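PDB 3D3Y: peptidase M16 C-terminal domain-containing protein, which is of unknown function but carries a C-terminal domain of the peptidase M16 type and is probably related to these metallopeptidases. Local coordinates for residues R246-L257 / I415-E423. Residues are numbered along the deposited sequence; the frame is centred on the assembly and turned at random.
Sequences RTEREVLAQSKL and IFFLEGETE. With ACT (acetate ion), chain C.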
ATOM      1  N   ARG A 246      -3.525 -16.769  18.773  1.00 38.26           N
ATOM      2  CA  ARG A 246      -3.975 -17.841  17.895  1.00 37.65           C
ATOM      3  C   ARG A 246      -2.762 -18.644  17.438  1.00 37.37           C
ATOM      4  O   ARG A 246      -1.674 -18.087  17.250  1.00 36.14           O
ATOM      5  CB  ARG A 246      -4.752 -17.306  16.685  1.00 37.67           C
ATOM      6  CG  ARG A 246      -5.966 -16.414  17.045  1.00 40.69           C
ATOM      7  CD  ARG A 246      -7.225 -17.221  17.328  1.00 44.58           C
ATOM      8  NE  ARG A 246      -8.426 -16.382  17.356  1.00 47.29           N
ATOM      9  CZ  ARG A 246      -8.824 -15.700  18.423  1.00 51.25           C
ATOM     10  NH1 ARG A 246      -8.113 -15.763  19.558  1.00 52.88           N
ATOM     11  NH2 ARG A 246      -9.935 -14.961  18.371  1.00 50.13           N
ATOM     12  N   THR A 247      -2.956 -19.948  17.253  1.00 37.08           N
ATOM     13  CA  THR A 247      -1.900 -20.833  16.745  1.00 36.93           C
ATOM     14  C   THR A 247      -2.420 -21.683  15.596  1.00 37.31           C
ATOM     15  O   THR A 247      -3.576 -22.131  15.620  1.00 35.94           O
ATOM     16  CB  THR A 247      -1.399 -21.792  17.827  1.00 38.09           C
ATOM     17  OG1 THR A 247      -1.054 -21.049  19.007  1.00 39.14           O
ATOM     18  CG2 THR A 247      -0.165 -22.565  17.332  1.00 36.76           C
ATOM     19  N   GLU A 248      -1.573 -21.887  14.590  1.00 36.36           N
ATOM     20  CA  GLU A 248      -1.852 -22.844  13.533  1.00 37.49           C
ATOM     21  C   GLU A 248      -0.639 -23.735  13.378  1.00 36.30           C
ATOM     22  O   GLU A 248       0.498 -23.276  13.511  1.00 35.56           O
ATOM     23  CB  GLU A 248      -2.183 -22.143  12.213  1.00 37.44           C
ATOM     24  CG  GLU A 248      -3.439 -21.272  12.279  1.00 40.68           C
ATOM     25  CD  GLU A 248      -3.785 -20.606  10.959  1.00 40.63           C
ATOM     26  OE1 GLU A 248      -3.192 -20.976   9.924  1.00 42.77           O
ATOM     27  OE2 GLU A 248      -4.644 -19.687  10.970  1.00 45.07           O
ATOM     28  N   ARG A 249      -0.882 -25.013  13.102  1.00 36.03           N
ATOM     29  CA  ARG A 249       0.196 -25.960  12.878  1.00 36.10           C
ATOM     30  C   ARG A 249       0.284 -26.340  11.420  1.00 35.88           C
ATOM     31  O   ARG A 249      -0.745 -26.589  10.777  1.00 34.82           O
ATOM     32  CB  ARG A 249      -0.031 -27.218  13.699  1.00 37.21           C
ATOM     33  CG  ARG A 249       0.058 -27.024  15.205  1.00 42.49           C
ATOM     34  CD  ARG A 249       0.200 -28.393  15.905  1.00 51.21           C
ATOM     35  NE  ARG A 249       1.600 -28.827  15.943  1.00 56.98           N
ATOM     36  CZ  ARG A 249       2.346 -28.934  17.050  1.00 60.20           C
ATOM     37  NH1 ARG A 249       1.831 -28.661  18.257  1.00 60.89           N
ATOM     38  NH2 ARG A 249       3.619 -29.316  16.952  1.00 59.94           N
ATOM     39  N   GLU A 250       1.522 -26.395  10.907  1.00 35.20           N
ATOM     40  CA  GLU A 250       1.789 -26.735   9.518  1.00 34.88           C
ATOM     41  C   GLU A 250       3.132 -27.425   9.498  1.00 32.66           C
ATOM     42  O   GLU A 250       3.943 -27.284  10.420  1.00 31.35           O
ATOM     43  CB  GLU A 250       1.917 -25.469   8.641  1.00 35.75           C
ATOM     44  CG  GLU A 250       0.638 -24.697   8.338  1.00 38.70           C
ATOM     45  CD  GLU A 250       0.814 -23.730   7.158  1.00 39.16           C
ATOM     46  OE1 GLU A 250       1.706 -24.003   6.311  1.00 43.16           O
ATOM     47  OE2 GLU A 250       0.057 -22.723   7.076  1.00 43.40           O
ATOM     48  N   VAL A 251       3.386 -28.152   8.424  1.00 31.09           N
ATOM     49  CA  VAL A 251       4.684 -28.800   8.237  1.00 29.35           C
ATOM     50  C   VAL A 251       5.612 -27.683   7.793  1.00 29.32           C
ATOM     51  O   VAL A 251       5.391 -27.079   6.738  1.00 29.39           O
ATOM     52  CB  VAL A 251       4.634 -29.892   7.179  1.00 28.96           C
ATOM     53  CG1 VAL A 251       6.006 -30.511   7.020  1.00 29.59           C
ATOM     54  CG2 VAL A 251       3.594 -31.006   7.548  1.00 29.10           C
ATOM     55  N   LEU A 252       6.623 -27.373   8.600  1.00 27.90           N
ATOM     56  CA  LEU A 252       7.492 -26.223   8.294  1.00 28.12           C
ATOM     57  C   LEU A 252       8.864 -26.566   8.779  1.00 28.43           C
ATOM     58  O   LEU A 252       8.995 -27.390   9.676  1.00 29.00           O
ATOM     59  CB  LEU A 252       7.029 -24.982   9.060  1.00 27.42           C
ATOM     60  CG  LEU A 252       5.581 -24.474   9.016  1.00 28.44           C
ATOM     61  CD1 LEU A 252       5.299 -23.552  10.194  1.00 31.50           C
ATOM     62  CD2 LEU A 252       5.289 -23.776   7.704  1.00 32.41           C
ATOM     63  N   ALA A 253       9.892 -25.933   8.215  1.00 28.87           N
ATOM     64  CA  ALA A 253      11.244 -26.086   8.757  1.00 29.02           C
ATOM     65  C   ALA A 253      11.585 -25.006   9.783  1.00 30.37           C
ATOM     66  O   ALA A 253      12.649 -25.064  10.398  1.00 30.07           O
ATOM     67  CB  ALA A 253      12.269 -26.105   7.657  1.00 29.15           C
ATOM     68  N   GLN A 254      10.675 -24.050   9.980  1.00 30.05           N
ATOM     69  CA  GLN A 254      10.887 -22.896  10.850  1.00 31.17           C
ATOM     70  C   GLN A 254       9.514 -22.376  11.269  1.00 30.75           C
ATOM     71  O   GLN A 254       8.645 -22.190  10.410  1.00 30.09           O
ATOM     72  CB  GLN A 254      11.604 -21.775  10.063  1.00 31.64           C
ATOM     73  CG  GLN A 254      12.095 -20.625  10.908  1.00 34.37           C
ATOM     74  CD  GLN A 254      12.771 -19.525  10.077  1.00 33.35           C
ATOM     75  OE1 GLN A 254      12.174 -18.496   9.786  1.00 36.34           O
ATOM     76  NE2 GLN A 254      14.011 -19.756   9.697  1.00 38.19           N
ATOM     77  N   SER A 255       9.313 -22.134  12.567  1.00 29.67           N
ATOM     78  CA  SER A 255       8.026 -21.587  13.048  1.00 29.85           C
ATOM     79  C   SER A 255       8.029 -20.074  12.934  1.00 29.12           C
ATOM     80  O   SER A 255       9.090 -19.461  12.858  1.00 29.94           O
ATOM     81  CB  SER A 255       7.769 -21.998  14.498  1.00 29.89           C
ATOM     82  OG  SER A 255       7.654 -23.412  14.600  1.00 29.23           O
ATOM     83  N   LYS A 256       6.854 -19.468  12.913  1.00 28.74           N
ATOM     84  CA  LYS A 256       6.723 -18.019  12.882  1.00 29.02           C
ATOM     85  C   LYS A 256       6.047 -17.557  14.145  1.00 29.26           C
ATOM     86  O   LYS A 256       5.042 -18.140  14.570  1.00 28.51           O
ATOM     87  CB  LYS A 256       5.896 -17.559  11.675  1.00 29.02           C
ATOM     88  CG  LYS A 256       6.375 -18.135  10.338  1.00 30.62           C
ATOM     89  CD  LYS A 256       7.812 -17.735  10.049  1.00 35.83           C
ATOM     90  CE  LYS A 256       8.321 -18.189   8.684  1.00 34.74           C
ATOM     91  NZ  LYS A 256       9.772 -17.765   8.530  1.00 36.49           N
ATOM     92  N   LEU A 257       6.588 -16.515  14.759  1.00 28.97           N
ATOM     93  CA  LEU A 257       5.926 -15.958  15.935  1.00 29.63           C
ATOM     94  C   LEU A 257       5.805 -14.452  15.778  1.00 29.75           C
ATOM     95  O   LEU A 257       6.815 -13.733  15.781  1.00 28.73           O
ATOM     96  CB  LEU A 257       6.688 -16.360  17.232  1.00 28.85           C
ATOM     97  CG  LEU A 257       6.161 -15.757  18.553  1.00 29.89           C
ATOM     98  CD1 LEU A 257       4.680 -16.205  18.846  1.00 30.25           C
ATOM     99  CD2 LEU A 257       7.094 -16.114  19.738  1.00 29.13           C
ATOM    100  N   ILE A 415      -1.239 -12.142  19.234  1.00 30.36           N
ATOM    101  CA  ILE A 415      -0.029 -12.906  18.985  1.00 31.06           C
ATOM    102  C   ILE A 415      -0.456 -14.045  18.062  1.00 31.27           C
ATOM    103  O   ILE A 415      -1.423 -14.772  18.363  1.00 30.98           O
ATOM    104  CB  ILE A 415       0.515 -13.574  20.282  1.00 31.24           C
ATOM    105  CG1 ILE A 415       0.995 -12.542  21.297  1.00 33.16           C
ATOM    106  CG2 ILE A 415       1.620 -14.625  19.945  1.00 33.12           C
ATOM    107  CD1 ILE A 415       1.170 -13.116  22.681  1.00 33.99           C
ATOM    108  N   PHE A 416       0.247 -14.213  16.947  1.00 31.05           N
ATOM    109  CA  PHE A 416      -0.038 -15.337  16.076  1.00 30.84           C
ATOM    110  C   PHE A 416       1.196 -16.212  16.000  1.00 30.66           C
ATOM    111  O   PHE A 416       2.307 -15.718  15.747  1.00 30.01           O
ATOM    112  CB  PHE A 416      -0.451 -14.879  14.664  1.00 32.47           C
ATOM    113  CG  PHE A 416      -0.730 -16.034  13.727  1.00 33.14           C
ATOM    114  CD1 PHE A 416      -1.926 -16.730  13.801  1.00 35.27           C
ATOM    115  CD2 PHE A 416       0.250 -16.473  12.831  1.00 35.41           C
ATOM    116  CE1 PHE A 416      -2.166 -17.828  12.951  1.00 34.86           C
ATOM    117  CE2 PHE A 416       0.032 -17.571  11.980  1.00 34.32           C
ATOM    118  CZ  PHE A 416      -1.172 -18.251  12.042  1.00 33.97           C
ATOM    119  N   PHE A 417       0.993 -17.502  16.232  1.00 29.69           N
ATOM    120  CA  PHE A 417       2.060 -18.488  16.251  1.00 30.05           C
ATOM    121  C   PHE A 417       1.805 -19.548  15.173  1.00 30.26           C
ATOM    122  O   PHE A 417       0.804 -20.273  15.214  1.00 30.15           O
ATOM    123  CB  PHE A 417       2.116 -19.097  17.660  1.00 30.09           C
ATOM    124  CG  PHE A 417       3.182 -20.161  17.863  1.00 30.68           C
ATOM    125  CD1 PHE A 417       4.444 -20.040  17.296  1.00 29.84           C
ATOM    126  CD2 PHE A 417       2.910 -21.268  18.671  1.00 30.02           C
ATOM    127  CE1 PHE A 417       5.439 -21.007  17.527  1.00 30.70           C
ATOM    128  CE2 PHE A 417       3.894 -22.257  18.895  1.00 31.58           C
ATOM    129  CZ  PHE A 417       5.170 -22.110  18.326  1.00 29.41           C
ATOM    130  N   LEU A 418       2.692 -19.612  14.181  1.00 29.90           N
ATOM    131  CA  LEU A 418       2.586 -20.643  13.155  1.00 29.57           C
ATOM    132  C   LEU A 418       3.594 -21.694  13.533  1.00 30.60           C
ATOM    133  O   LEU A 418       4.802 -21.473  13.404  1.00 28.45           O
ATOM    134  CB  LEU A 418       2.848 -20.101  11.738  1.00 29.40           C
ATOM    135  CG  LEU A 418       2.596 -21.056  10.554  1.00 30.34           C
ATOM    136  CD1 LEU A 418       1.078 -21.290  10.346  1.00 33.66           C
ATOM    137  CD2 LEU A 418       3.169 -20.478   9.309  1.00 29.27           C
ATOM    138  N   GLU A 419       3.088 -22.827  14.026  1.00 31.05           N
ATOM    139  CA  GLU A 419       3.921 -23.786  14.703  1.00 33.55           C
ATOM    140  C   GLU A 419       4.257 -24.945  13.793  1.00 33.33           C
ATOM    141  O   GLU A 419       3.360 -25.650  13.295  1.00 31.94           O
ATOM    142  CB  GLU A 419       3.251 -24.280  15.987  1.00 33.15           C
ATOM    143  CG  GLU A 419       4.095 -25.309  16.758  1.00 37.03           C
ATOM    144  CD  GLU A 419       3.475 -25.695  18.107  1.00 37.10           C
ATOM    145  OE1 GLU A 419       2.255 -25.906  18.144  1.00 40.26           O
ATOM    146  OE2 GLU A 419       4.216 -25.775  19.116  1.00 42.16           O
ATOM    147  N   GLY A 420       5.556 -25.142  13.585  1.00 33.63           N
ATOM    148  CA  GLY A 420       6.025 -26.196  12.720  1.00 34.97           C
ATOM    149  C   GLY A 420       5.769 -27.554  13.330  1.00 37.06           C
ATOM    150  O   GLY A 420       6.005 -27.758  14.524  1.00 36.74           O
ATOM    151  N   GLU A 421       5.239 -28.460  12.499  1.00 38.95           N
ATOM    152  CA  GLU A 421       5.202 -29.893  12.759  1.00 41.92           C
ATOM    153  C   GLU A 421       6.379 -30.493  12.000  1.00 41.64           C
ATOM    154  O   GLU A 421       6.437 -30.458  10.753  1.00 41.87           O
ATOM    155  CB  GLU A 421       3.872 -30.506  12.284  1.00 41.23           C
ATOM    156  CG  GLU A 421       2.655 -29.747  12.815  1.00 44.94           C
ATOM    157  CD  GLU A 421       1.293 -30.360  12.424  1.00 46.93           C
ATOM    158  OE1 GLU A 421       1.003 -30.520  11.199  1.00 53.00           O
ATOM    159  OE2 GLU A 421       0.505 -30.659  13.360  1.00 53.14           O
ATOM    160  N   THR A 422       7.357 -30.993  12.742  1.00 41.88           N
ATOM    161  CA  THR A 422       8.508 -31.614  12.091  1.00 42.16           C
ATOM    162  C   THR A 422       8.546 -33.110  12.394  1.00 43.12           C
ATOM    163  O   THR A 422       9.282 -33.845  11.765  1.00 42.14           O
ATOM    164  CB  THR A 422       9.849 -30.923  12.482  1.00 42.00           C
ATOM    165  OG1 THR A 422      10.213 -31.302  13.811  1.00 42.00           O
ATOM    166  CG2 THR A 422       9.759 -29.380  12.400  1.00 40.32           C
ATOM    167  N   GLU A 423       7.743 -33.552  13.357  1.00 44.89           N
ATOM    168  CA  GLU A 423       7.797 -34.946  13.820  1.00 47.08           C
ATOM    169  C   GLU A 423       6.613 -35.749  13.302  1.00 47.75           C
ATOM    170  O   GLU A 423       5.485 -35.257  13.268  1.00 47.47           O
ATOM    171  CB  GLU A 423       7.855 -35.029  15.353  1.00 47.51           C
ATOM    172  CG  GLU A 423       9.019 -34.252  15.985  1.00 50.05           C
ATOM    173  CD  GLU A 423       9.358 -34.735  17.385  1.00 53.10           C
ATOM    174  OE1 GLU A 423       9.210 -33.938  18.333  1.00 54.52           O
ATOM    175  OE2 GLU A 423       9.760 -35.915  17.536  1.00 54.69           O
TER
HETATM  176  C   ACT C 424      10.437 -25.623  14.457  1.00 37.32           C
HETATM  177  O   ACT C 424      10.550 -25.783  13.221  1.00 39.14           O
HETATM  178  OXT ACT C 424       9.575 -24.815  14.856  1.00 34.98           O
HETATM  179  CH3 ACT C 424      11.294 -26.375  15.391  1.00 36.96           C
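Leu418 sits in the tight part of the contact, its CB beside that of Lys256. With CG anti to the backbone N (chi1 -173°), CG lies 3.7 Å from Leu252 CD1; CD2 also nears that methyl, and CD1 reaches the Glu250 carboxylate, which is salt-bridged to Lys150. In the five-stranded mixed sheet, strand 411-421, near the C-terminus, is inserted between outermost strand 244-251, to which it is parallel, and antiparallel 255-262, so these two arms do not pair directly. Glu419 N bonds to Glu248 O at 2.7 Å, and Leu418 and Lys256 exchange two backbone bonds. Just after the turn at 252-254, Ser255 OG accepts a bond from Gly420 N (2.9 Å, 170° at the hydrogen) and also meets an acetate, probably from the crystallisation liquor. On the Leu418 face, the Glu248 carboxylate stands at the Phe416 ring edge, planes 88° apart, while Tyr153 binds OE1; helix 150-162 packs here. Across the sheet, beyond Phe417, packing gives way to exposed Arg249. Glu419 OE1 lies over one guanidinium face, 2.8 Å from NH1 but without an N-H aimed at it; Glu421 OE2 is 3.4 Å from NE. Main-chain bonds set the register and apolar contacts fill the Leu418 face, whereas the salt-bridge network is largely electrostatic and probably tolerates side-chain movement.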